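Side-chain contacts in alpha-1,4-endofucoidanase (Mariniflexile fucanivorans, PDB 6DLH), which cleaves alpha-1,4-linked fucoidan chains internally, as a retaining endo-hydrolase of glycoside hydrolase family 107, and carries several bound calcium ions: residues A[223-228]-A[256-261]; A[293-298]-A[349-354]. One frame throughout, in Å; residues are numbered along the deposited sequence.

Contact 1. Residues A[223-228]-A[256-261]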
loop_
_atom_site.group_PDB
_atom_site.type_symbol
_atom_site.label_atom_id
_atom_site.label_comp_id
_atom_site.label_asym_id
_atom_site.label_seq_id
_atom_site.Cartn_x
_atom_site.Cartn_y
_atom_site.Cartn_z
ATOM N N TRP A 223 -14.386 -5.282 -3.844
ATOM C CA TRP A 223 -13.411 -6.278 -3.432
ATOM C C TRP A 223 -13.194 -7.264 -4.580
ATOM O O TRP A 223 -14.155 -7.782 -5.139
ATOM C CB TRP A 223 -13.923 -7.050 -2.207
ATOM C CG TRP A 223 -14.174 -6.255 -0.963
ATOM C CD1 TRP A 223 -15.287 -5.527 -0.663
ATOM C CD2 TRP A 223 -13.308 -6.165 0.183
ATOM N NE1 TRP A 223 -15.164 -4.975 0.583
ATOM C CE2 TRP A 223 -13.962 -5.348 1.126
ATOM C CE3 TRP A 223 -12.049 -6.688 0.500
ATOM C CZ2 TRP A 223 -13.392 -5.034 2.359
ATOM C CZ3 TRP A 223 -11.482 -6.376 1.716
ATOM C CH2 TRP A 223 -12.148 -5.557 2.631
ATOM N N CYS A 224 -11.937 -7.569 -4.910
ATOM C CA CYS A 224 -11.703 -8.643 -5.862
ATOM C C CYS A 224 -10.832 -9.710 -5.207
ATOM O O CYS A 224 -9.752 -9.394 -4.711
ATOM C CB CYS A 224 -11.107 -8.138 -7.174
ATOM S SG CYS A 224 -9.492 -7.329 -7.001
ATOM N N PHE A 225 -11.320 -10.963 -5.222
ATOM C CA PHE A 225 -10.666 -12.074 -4.547
ATOM C C PHE A 225 -9.984 -12.978 -5.566
ATOM O O PHE A 225 -10.645 -13.655 -6.347
ATOM C CB PHE A 225 -11.676 -12.866 -3.705
ATOM C CG PHE A 225 -12.266 -12.086 -2.557
ATOM C CD1 PHE A 225 -11.568 -11.943 -1.364
ATOM C CD2 PHE A 225 -13.511 -11.484 -2.671
ATOM C CE1 PHE A 225 -12.101 -11.211 -0.310
ATOM C CE2 PHE A 225 -14.041 -10.746 -1.621
ATOM C CZ PHE A 225 -13.336 -10.614 -0.444
ATOM N N ASP A 226 -8.651 -13.003 -5.512
ATOM C CA ASP A 226 -7.823 -13.757 -6.434
ATOM C C ASP A 226 -7.692 -15.195 -5.938
ATOM O O ASP A 226 -7.936 -15.467 -4.763
ATOM C CB ASP A 226 -6.447 -13.096 -6.540
ATOM C CG ASP A 226 -5.659 -13.437 -7.792
ATOM O OD1 ASP A 226 -6.212 -14.131 -8.670
ATOM O OD2 ASP A 226 -4.492 -12.989 -7.880
ATOM N N SER A 227 -7.308 -16.105 -6.846
ATOM C CA SER A 227 -6.978 -17.484 -6.516
ATOM C C SER A 227 -8.156 -18.193 -5.852
ATOM O O SER A 227 -7.954 -19.136 -5.092
ATOM C CB SER A 227 -5.745 -17.553 -5.652
ATOM O OG SER A 227 -4.611 -17.088 -6.362
ATOM N N ALA A 228 -9.374 -17.738 -6.171
ATOM C CA ALA A 228 -10.605 -18.167 -5.524
ATOM C C ALA A 228 -10.949 -19.615 -5.880
ATOM O O ALA A 228 -11.306 -20.388 -5.001
ATOM C CB ALA A 228 -11.723 -17.211 -5.868
ATOM N N ASP A 256 -20.556 -11.849 2.364
ATOM C CA ASP A 256 -21.311 -11.371 3.515
ATOM C C ASP A 256 -20.412 -10.564 4.452
ATOM O O ASP A 256 -20.835 -9.548 4.995
ATOM C CB ASP A 256 -21.961 -12.524 4.286
ATOM C CG ASP A 256 -23.208 -13.102 3.636
ATOM O OD1 ASP A 256 -23.972 -12.334 3.005
ATOM O OD2 ASP A 256 -23.415 -14.314 3.788
ATOM N N ALA A 257 -19.176 -11.038 4.646
ATOM C CA ALA A 257 -18.204 -10.358 5.485
ATOM C C ALA A 257 -17.935 -8.946 4.963
ATOM O O ALA A 257 -17.707 -8.036 5.756
ATOM C CB ALA A 257 -16.939 -11.173 5.564
ATOM N N CYS A 258 -17.966 -8.780 3.631
ATOM C CA CYS A 258 -17.747 -7.499 2.977
ATOM C C CYS A 258 -19.014 -6.652 3.082
ATOM O O CYS A 258 -18.944 -5.435 3.272
ATOM C CB CYS A 258 -17.368 -7.676 1.505
ATOM S SG CYS A 258 -15.785 -8.520 1.230
ATOM N N HIS A 259 -20.173 -7.305 2.945
ATOM C CA HIS A 259 -21.436 -6.586 2.890
ATOM C C HIS A 259 -21.874 -6.143 4.287
ATOM O O HIS A 259 -22.712 -5.253 4.412
ATOM C CB HIS A 259 -22.503 -7.393 2.145
ATOM C CG HIS A 259 -22.301 -7.437 0.668
ATOM N ND1 HIS A 259 -22.198 -8.629 -0.027
ATOM C CD2 HIS A 259 -22.185 -6.449 -0.248
ATOM C CE1 HIS A 259 -22.039 -8.373 -1.309
ATOM N NE2 HIS A 259 -22.025 -7.042 -1.470
ATOM N N ALA A 260 -21.287 -6.754 5.324
ATOM C CA ALA A 260 -21.528 -6.349 6.700
ATOM C C ALA A 260 -21.036 -4.919 6.915
ATOM O O ALA A 260 -21.669 -4.153 7.640
ATOM C CB ALA A 260 -20.870 -7.322 7.651
ATOM N N GLY A 261 -19.921 -4.565 6.255
ATOM C CA GLY A 261 -19.324 -3.238 6.359
ATOM C C GLY A 261 -19.910 -2.245 5.357
ATOM O O GLY A 261 -20.240 -1.113 5.715
#
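W223 meets C258 face-on, where strand 222-226 packs against helix 249-259 inside a beta-alpha-beta crossover: the helix lies in the connection to the neighbouring parallel strand 266-269. The seven-stranded parallel sheet is consistent with the barrel-like catalytic module of a GH29-related hydrolase. W223 offers the pyrrole part of its indole. The sulfur sits almost on the normal of the five-membered ring, 4° from it, with SG 3.4 Å from the centroid. The CB of C258 follows less centrally over the same ring in a CH-pi contact and comes within 3.6 Å of W223 NE1. I146 and V148 of strand 143-149 and L209 of helix 198-216 also touch the indole. F225 returns to the helix side and meets the same sulfur differently: C258 SG lies in the phenyl plane, at the rim, 4.9 Å from the centroid. F254 of the same helix packs edge-to-face with this phenyl, and F269 of the next strand meets it at a shallow tilt. At the strand end, D226 leaves the helix interface; its OD1 accepts a weak bond from S227 N and an ordinary hydrogen bond from N270 ND2, while OD2 pairs with Y147 OH, so both carboxylate oxygens have partners. C258 thus joins both rings through one buried atom. Its chi1 of -65° sets SG anti to the carbonyl carbon and projects it from the helix toward the strand, leaving SG 3.5 Å from W223 CG and 3.6 Å from F225 CZ.

Contact 2. Residues A[293-298]-A[349-354]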
loop_
_atom_site.group_PDB
_atom_site.type_symbol
_atom_site.label_atom_id
_atom_site.label_comp_id
_atom_site.label_asym_id
_atom_site.label_seq_id
_atom_site.Cartn_x
_atom_site.Cartn_y
_atom_site.Cartn_z
ATOM N N GLY A 293 -12.288 -10.972 -14.255
ATOM C CA GLY A 293 -11.881 -10.655 -15.616
ATOM C C GLY A 293 -10.370 -10.716 -15.828
ATOM O O GLY A 293 -9.797 -9.830 -16.444
ATOM N N HIS A 294 -9.737 -11.777 -15.323
ATOM C CA HIS A 294 -8.340 -12.076 -15.592
ATOM C C HIS A 294 -8.166 -12.293 -17.099
ATOM O O HIS A 294 -9.001 -12.936 -17.732
ATOM C CB HIS A 294 -7.970 -13.319 -14.781
ATOM C CG HIS A 294 -6.516 -13.634 -14.697
ATOM N ND1 HIS A 294 -5.847 -14.321 -15.701
ATOM C CD2 HIS A 294 -5.618 -13.438 -13.703
ATOM C CE1 HIS A 294 -4.590 -14.498 -15.344
ATOM N NE2 HIS A 294 -4.426 -13.971 -14.124
ATOM N N PRO A 295 -7.101 -11.755 -17.735
ATOM C CA PRO A 295 -6.881 -11.977 -19.164
ATOM C C PRO A 295 -6.479 -13.412 -19.512
ATOM O O PRO A 295 -6.032 -14.171 -18.656
ATOM C CB PRO A 295 -5.760 -10.987 -19.522
ATOM C CG PRO A 295 -5.057 -10.705 -18.217
ATOM C CD PRO A 295 -6.098 -10.869 -17.130
ATOM N N PHE A 296 -6.645 -13.772 -20.789
ATOM C CA PHE A 296 -6.100 -15.013 -21.306
ATOM C C PHE A 296 -4.574 -14.937 -21.301
ATOM O O PHE A 296 -4.001 -13.853 -21.396
ATOM C CB PHE A 296 -6.596 -15.237 -22.732
ATOM C CG PHE A 296 -8.073 -15.511 -22.858
ATOM C CD1 PHE A 296 -8.550 -16.815 -22.852
ATOM C CD2 PHE A 296 -8.978 -14.470 -23.010
ATOM C CE1 PHE A 296 -9.908 -17.066 -22.991
ATOM C CE2 PHE A 296 -10.334 -14.722 -23.147
ATOM C CZ PHE A 296 -10.802 -16.020 -23.129
ATOM N N GLY A 297 -3.929 -16.104 -21.207
ATOM C CA GLY A 297 -2.478 -16.182 -21.169
ATOM C C GLY A 297 -1.969 -16.250 -19.734
ATOM O O GLY A 297 -2.673 -15.893 -18.795
ATOM N N GLY A 298 -0.735 -16.718 -19.559
ATOM C CA GLY A 298 -0.260 -16.928 -18.202
ATOM C C GLY A 298 0.413 -15.680 -17.640
ATOM O O GLY A 298 -0.139 -14.577 -17.682
ATOM N N THR A 349 5.174 -7.250 -18.534
ATOM C CA THR A 349 5.790 -8.164 -17.578
ATOM C C THR A 349 4.875 -8.511 -16.402
ATOM O O THR A 349 4.788 -9.678 -16.028
ATOM C CB THR A 349 7.210 -7.723 -17.193
ATOM O OG1 THR A 349 7.135 -6.378 -16.722
ATOM C CG2 THR A 349 8.185 -7.803 -18.351
ATOM N N SER A 350 4.221 -7.518 -15.791
ATOM C CA SER A 350 3.403 -7.806 -14.621
ATOM C C SER A 350 2.271 -6.794 -14.496
ATOM O O SER A 350 2.155 -5.893 -15.324
ATOM C CB SER A 350 4.237 -7.860 -13.370
ATOM O OG SER A 350 4.780 -6.589 -13.081
ATOM N N TRP A 351 1.438 -6.961 -13.462
ATOM C CA TRP A 351 0.280 -6.101 -13.264
ATOM C C TRP A 351 0.681 -4.748 -12.679
ATOM O O TRP A 351 0.033 -3.753 -12.965
ATOM C CB TRP A 351 -0.814 -6.784 -12.426
ATOM C CG TRP A 351 -1.786 -7.582 -13.246
ATOM C CD1 TRP A 351 -2.918 -7.123 -13.858
ATOM C CD2 TRP A 351 -1.691 -8.981 -13.579
ATOM N NE1 TRP A 351 -3.528 -8.134 -14.551
ATOM C CE2 TRP A 351 -2.805 -9.287 -14.395
ATOM C CE3 TRP A 351 -0.769 -9.998 -13.284
ATOM C CZ2 TRP A 351 -3.031 -10.568 -14.902
ATOM C CZ3 TRP A 351 -0.995 -11.267 -13.781
ATOM C CH2 TRP A 351 -2.113 -11.546 -14.579
ATOM N N ASN A 352 1.736 -4.704 -11.859
ATOM C CA ASN A 352 1.934 -3.558 -10.984
ATOM C C ASN A 352 3.253 -2.845 -11.281
ATOM O O ASN A 352 3.556 -1.819 -10.670
ATOM C CB ASN A 352 1.843 -3.953 -9.507
ATOM C CG ASN A 352 3.010 -4.808 -9.062
ATOM O OD1 ASN A 352 3.513 -5.624 -9.829
ATOM N ND2 ASN A 352 3.443 -4.637 -7.826
ATOM N N ALA A 353 4.019 -3.383 -12.231
ATOM C CA ALA A 353 5.337 -2.866 -12.562
ATOM C C ALA A 353 5.696 -3.325 -13.970
ATOM O O ALA A 353 4.994 -4.155 -14.546
ATOM C CB ALA A 353 6.339 -3.359 -11.548
ATOM N N GLY A 354 6.782 -2.777 -14.519
ATOM C CA GLY A 354 7.223 -3.175 -15.845
ATOM C C GLY A 354 7.646 -1.988 -16.705
ATOM O O GLY A 354 6.931 -0.996 -16.813
#
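One face of the H294 imidazole receives the outer corner of the W351 indole, with CZ2 over the ring, while P295 CD lies near the indole plane at the rim beside that same CZ2. The two aromatic planes are inclined by 48° with centroids 5.1 Å apart, so the pair is oblique, neither stacked nor T-shaped. H294 NE2 approaches W351 CH2 most closely, at 3.4 Å, and the two side chains cross nearly at right angles. P295 runs alongside the indole, pointing the other way, its CD 3.8 Å and its CG 3.9 Å from W351 CZ2. Beyond the two segments, K345 makes a cation-pi contact with the indole and the F343 ring meets it at a slant. The indole NE1 donates to F343 O. Both segments are irregular loops, one following strand 266-269 and the other strand 341-342 of the parallel sheet; in barrels related to GH29 the substrate site lies among such loops, and a 1,2-ethanediol, probably from the crystallisation liquor, lies about 4 Å from the W351 side chain and may mark a pocket. H294 swings its ring to W351 with CG anti to the backbone N, chi1 -168°. Its rotation is steadied by ND1, which donates to the carbonyl O of P295 over 3.0 Å, on a lone pair in the carbonyl plane though tilted from the imidazole plane. Behind W351 the second loop is closed by S350 OG, which donates to A353 O at 2.8 Å from above the carbonyl plane, and S347 OG also bonds that oxygen.

Contact 1 and contact 2 lie in series along the chain, their centres 21 Å apart, and do not touch. The gap narrows to about 5 Å between nearest atoms: D226 OD1, at the end of strand 222-226, lies 5.1 Å from H294 CD2. N270 spans it, bonding D226 through ND2 and touching the H294 side chain. Contact 1 packs one face of the sheet against a helix, whereas contact 2 joins loops that follow strands 266-269 and 341-342. Contact 1 is remote from the calcium sites; in contact 2 the H294 side chain is about 12 Å from that of F327, a calcium-binding residue.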